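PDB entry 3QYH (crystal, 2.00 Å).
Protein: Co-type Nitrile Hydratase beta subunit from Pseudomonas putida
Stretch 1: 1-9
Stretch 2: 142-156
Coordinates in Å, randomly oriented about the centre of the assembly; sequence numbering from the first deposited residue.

Stretch 1 (1-9) MNGIHDTGG
Stretch 2 142-156: KNPVGHTRMPRYTRG

How is the amino terminus held? Met1 starts an irregular chain that runs alongside the loop of stretch 2 in the same general order, its CA 4.5 Å from the CA of Val145, with Asp6 later facing Pro151 (CA to CA 6.3 Å) and Gly8 facing Tyr153 (also 6.3 Å). The terminal amine can donate in several directions, and the carbonyls of Pro144 and Gly146 receive it: Met1 N lies 2.8 Å from Gly146 O in a hydrogen bond and 3.2 Å from Pro144 O in a weak one. Water 2 (2.6 Å from Met1 N) and water 1 (3.1 Å from Met1 N) also accept from it, and water 1 takes a second hydrogen bond from Thr148 N at 3.0 Å. The Met1 side chain is fully extended, t at all three chi angles; its CB sits 3.4 Å from Val145 O, while its end leads away from stretch 2.

What does Asn2 contribute with its amide? Asn2 (-81/65) has its CA-to-CB bond toward stretch 2; chi1 is m, chi2 is -11°, and both ends of the amide are used. OD1 accepts from Arg155 NH1 at 2.8 Å, lying at the edge of the guanidinium, near its plane, where the N-H bonds point. ND2 donates to Asn143 OD1 at 3.0 Å, nearly straight at 169°, and lies over one face of the Arg152 guanidinium, 3.6 Å from Arg152 NE. Water 2 ties this group back to the terminus by donating to Asn2 OD1 and Pro144 O, each at 2.8 Å.

How does the chain get from Asn2 to Asp6? A type I turn from Gly3 to Asp6, with Ile4 at -65/-21 and His5 at -68/-23, is closed by Asp6 N donating to Gly3 O at 3.1 Å. Gly3 and Ile4 make no contact with stretch 2. His5 (chi1 78°, p) reaches it through water 4, which lies 2.9 Å from His5 NE2 and donates to Thr148 O at 2.9 Å.

What does Asp6 bind? Its CA-to-CB bond points toward stretch 2, where a 3-10 segment spans Arg152 to Thr154; phi/psi are -83/82 and chi1 is t (-172°). OD2 accepts from Arg152 N at 2.8 Å, engaging a backbone N-H at the start of that segment. The same OD2 forms a long salt bridge with Arg155 NH2 at 4.0 Å; the oxygen is well out of the guanidinium plane, so charge alone links them. Arg155 (chi1 m, chi2 and chi3 t) donates hydrogen bonds from both NE and NH2 to Met150 O, at 3.1 and 2.9 Å.

What closes the contact beyond Asp6? The CA-to-CB bond of Thr7 points away from stretch 2, and Gly8 (-57/124) comes up to Tyr153 (chi1 76°, p), Gly8 O being 3.8 Å from Tyr153 CB. An ideal CB on Gly8 would clash with Tyr153 CD1 at 2.5 Å. Water 5 bridges here, donating to Asp6 OD1 at 2.6 Å and Gly8 O at 3.0 Å and accepting a weak hydrogen bond from Tyr153 N at 3.0 Å.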

# COMPACT_ATOMS: atom_id res chain seq x y z
N MET B 1 -14.16 10.95 0.14
CA MET B 1 -14.40 11.50 1.47
C MET B 1 -13.24 12.38 1.89
O MET B 1 -12.10 11.92 1.94
CB MET B 1 -14.58 10.38 2.51
CG MET B 1 -14.76 10.95 3.92
SD MET B 1 -14.85 9.66 5.15
CE MET B 1 -14.93 10.66 6.66
N ASN B 2 -13.52 13.65 2.19
CA ASN B 2 -12.44 14.57 2.56
C ASN B 2 -12.05 14.42 4.01
O ASN B 2 -12.24 15.33 4.82
CB ASN B 2 -12.84 16.02 2.28
CG ASN B 2 -13.07 16.29 0.81
OD1 ASN B 2 -12.74 15.47 -0.05
ND2 ASN B 2 -13.62 17.46 0.51
N GLY B 3 -11.51 13.25 4.35
CA GLY B 3 -11.26 12.91 5.74
C GLY B 3 -9.80 13.02 6.09
O GLY B 3 -8.98 13.33 5.24
N ILE B 4 -9.49 12.75 7.35
CA ILE B 4 -8.15 12.87 7.89
C ILE B 4 -7.14 11.88 7.24
O ILE B 4 -5.95 12.11 7.29
CB ILE B 4 -8.18 12.67 9.41
CG1 ILE B 4 -6.85 13.04 10.06
CG2 ILE B 4 -8.54 11.24 9.75
CD1 ILE B 4 -6.65 14.49 10.17
N HIS B 5 -7.64 10.79 6.65
CA HIS B 5 -6.80 9.80 5.95
C HIS B 5 -6.16 10.37 4.69
O HIS B 5 -5.17 9.84 4.19
CB HIS B 5 -7.62 8.57 5.51
CG HIS B 5 -8.45 8.82 4.29
ND1 HIS B 5 -9.68 9.44 4.33
CD2 HIS B 5 -8.21 8.54 2.98
CE1 HIS B 5 -10.17 9.53 3.11
NE2 HIS B 5 -9.29 9.00 2.27
N ASP B 6 -6.76 11.41 4.13
CA ASP B 6 -6.24 12.01 2.89
C ASP B 6 -5.12 12.99 3.28
O ASP B 6 -5.34 14.20 3.38
CB ASP B 6 -7.39 12.69 2.13
CG ASP B 6 -6.98 13.18 0.73
OD1 ASP B 6 -5.77 13.28 0.46
OD2 ASP B 6 -7.90 13.50 -0.08
N THR B 7 -3.92 12.45 3.51
CA THR B 7 -2.85 13.18 4.18
C THR B 7 -1.99 14.07 3.27
O THR B 7 -1.29 14.95 3.76
CB THR B 7 -1.87 12.23 4.89
OG1 THR B 7 -1.21 11.41 3.91
CG2 THR B 7 -2.58 11.37 5.93
N GLY B 8 -2.00 13.80 1.97
CA GLY B 8 -1.00 14.40 1.09
C GLY B 8 -1.01 15.92 1.16
O GLY B 8 -2.06 16.55 0.96
N GLY B 9 0.15 16.50 1.46
CA GLY B 9 0.28 17.94 1.53
C GLY B 9 0.02 18.57 2.90
O GLY B 9 0.23 19.78 3.09
N LYS B 142 -14.10 17.16 -7.53
CA LYS B 142 -15.25 16.46 -6.97
C LYS B 142 -15.04 16.29 -5.49
O LYS B 142 -13.91 16.24 -5.02
CB LYS B 142 -15.44 15.10 -7.65
CG LYS B 142 -15.21 15.16 -9.14
CD LYS B 142 -15.88 14.03 -9.87
CE LYS B 142 -17.36 14.35 -10.08
NZ LYS B 142 -18.02 13.33 -10.95
N ASN B 143 -16.12 16.24 -4.74
CA ASN B 143 -15.96 16.16 -3.30
C ASN B 143 -16.98 15.21 -2.71
O ASN B 143 -17.77 15.61 -1.87
CB ASN B 143 -16.03 17.56 -2.68
CG ASN B 143 -14.82 18.39 -3.02
OD1 ASN B 143 -13.76 18.26 -2.39
ND2 ASN B 143 -14.96 19.25 -4.04
N PRO B 144 -16.93 13.94 -3.13
CA PRO B 144 -17.91 12.95 -2.68
C PRO B 144 -17.77 12.71 -1.20
O PRO B 144 -16.65 12.78 -0.70
CB PRO B 144 -17.50 11.67 -3.41
CG PRO B 144 -16.12 11.88 -3.91
CD PRO B 144 -15.82 13.35 -3.90
N VAL B 145 -18.87 12.41 -0.51
CA VAL B 145 -18.79 12.03 0.89
C VAL B 145 -18.41 10.56 1.00
O VAL B 145 -17.90 10.13 2.03
CB VAL B 145 -20.12 12.27 1.63
CG1 VAL B 145 -20.45 13.75 1.64
CG2 VAL B 145 -21.23 11.47 0.98
N GLY B 146 -18.65 9.81 -0.07
CA GLY B 146 -18.30 8.40 -0.10
C GLY B 146 -16.86 8.15 -0.53
O GLY B 146 -16.04 9.07 -0.60
N HIS B 147 -16.55 6.89 -0.82
CA HIS B 147 -15.17 6.47 -1.06
C HIS B 147 -14.68 6.95 -2.43
O HIS B 147 -15.40 6.81 -3.42
CB HIS B 147 -15.09 4.93 -0.97
CG HIS B 147 -13.70 4.38 -1.14
ND1 HIS B 147 -12.67 4.69 -0.27
CD2 HIS B 147 -13.18 3.52 -2.05
CE1 HIS B 147 -11.57 4.05 -0.65
NE2 HIS B 147 -11.86 3.33 -1.73
N THR B 148 -13.46 7.49 -2.49
CA THR B 148 -12.85 7.85 -3.76
C THR B 148 -11.34 7.78 -3.65
O THR B 148 -10.79 7.81 -2.54
CB THR B 148 -13.27 9.28 -4.22
OG1 THR B 148 -12.98 9.45 -5.62
CG2 THR B 148 -12.55 10.37 -3.40
N ARG B 149 -10.65 7.68 -4.80
CA ARG B 149 -9.19 7.55 -4.76
C ARG B 149 -8.46 8.73 -5.41
O ARG B 149 -7.26 8.61 -5.70
CB ARG B 149 -8.72 6.23 -5.42
CG ARG B 149 -9.30 4.97 -4.77
CD ARG B 149 -8.84 4.85 -3.30
NE ARG B 149 -7.45 4.46 -3.22
CZ ARG B 149 -6.76 4.32 -2.09
NH1 ARG B 149 -7.33 4.56 -0.90
NH2 ARG B 149 -5.50 3.93 -2.16
N MET B 150 -9.16 9.84 -5.63
CA MET B 150 -8.50 11.06 -6.09
C MET B 150 -8.15 11.91 -4.91
O MET B 150 -9.04 12.50 -4.27
CB MET B 150 -9.38 11.87 -7.09
CG MET B 150 -10.83 12.10 -6.71
SD MET B 150 -11.48 13.61 -7.53
CE MET B 150 -11.54 13.08 -9.24
N PRO B 151 -6.85 11.97 -4.57
CA PRO B 151 -6.50 12.73 -3.36
C PRO B 151 -6.89 14.19 -3.51
O PRO B 151 -6.87 14.74 -4.62
CB PRO B 151 -4.99 12.59 -3.27
CG PRO B 151 -4.66 11.31 -4.07
CD PRO B 151 -5.68 11.34 -5.20
N ARG B 152 -7.22 14.83 -2.39
CA ARG B 152 -7.60 16.23 -2.40
C ARG B 152 -6.52 17.07 -3.07
O ARG B 152 -6.84 17.99 -3.82
CB ARG B 152 -7.84 16.73 -0.98
CG ARG B 152 -9.16 17.43 -0.83
CD ARG B 152 -9.55 17.72 0.64
NE ARG B 152 -10.31 18.97 0.70
CZ ARG B 152 -10.69 19.59 1.82
NH1 ARG B 152 -11.37 20.73 1.76
NH2 ARG B 152 -10.38 19.07 3.00
N TYR B 153 -5.25 16.75 -2.81
CA TYR B 153 -4.15 17.58 -3.33
C TYR B 153 -4.04 17.60 -4.87
O TYR B 153 -3.33 18.44 -5.42
CB TYR B 153 -2.80 17.21 -2.68
CG TYR B 153 -2.16 15.92 -3.17
CD1 TYR B 153 -2.31 14.72 -2.45
CD2 TYR B 153 -1.39 15.89 -4.34
CE1 TYR B 153 -1.73 13.52 -2.90
CE2 TYR B 153 -0.79 14.72 -4.78
CZ TYR B 153 -0.97 13.53 -4.07
OH TYR B 153 -0.37 12.38 -4.53
N THR B 154 -4.73 16.68 -5.54
CA THR B 154 -4.69 16.63 -7.01
C THR B 154 -5.86 17.34 -7.69
O THR B 154 -5.83 17.61 -8.89
CB THR B 154 -4.68 15.16 -7.54
OG1 THR B 154 -5.94 14.55 -7.29
CG2 THR B 154 -3.55 14.32 -6.93
N ARG B 155 -6.91 17.65 -6.92
CA ARG B 155 -8.15 18.10 -7.54
C ARG B 155 -8.03 19.49 -8.21
O ARG B 155 -7.49 20.42 -7.63
CB ARG B 155 -9.32 18.03 -6.54
CG ARG B 155 -9.56 16.60 -6.10
CD ARG B 155 -10.71 16.45 -5.12
NE ARG B 155 -10.55 15.22 -4.35
CZ ARG B 155 -11.18 14.98 -3.20
NH1 ARG B 155 -12.02 15.89 -2.70
NH2 ARG B 155 -10.98 13.85 -2.55
N GLY B 156 -8.50 19.59 -9.44
CA GLY B 156 -8.36 20.82 -10.20
C GLY B 156 -6.99 21.01 -10.82
O GLY B 156 -6.76 22.00 -11.52
O HOH W 1 -12.47 8.40 0.21
O HOH W 2 -13.92 13.21 -1.15
O HOH W 3 -9.37 6.71 -0.33
O HOH W 4 -9.97 9.61 -0.48
O HOH W 5 -4.68 15.62 -0.06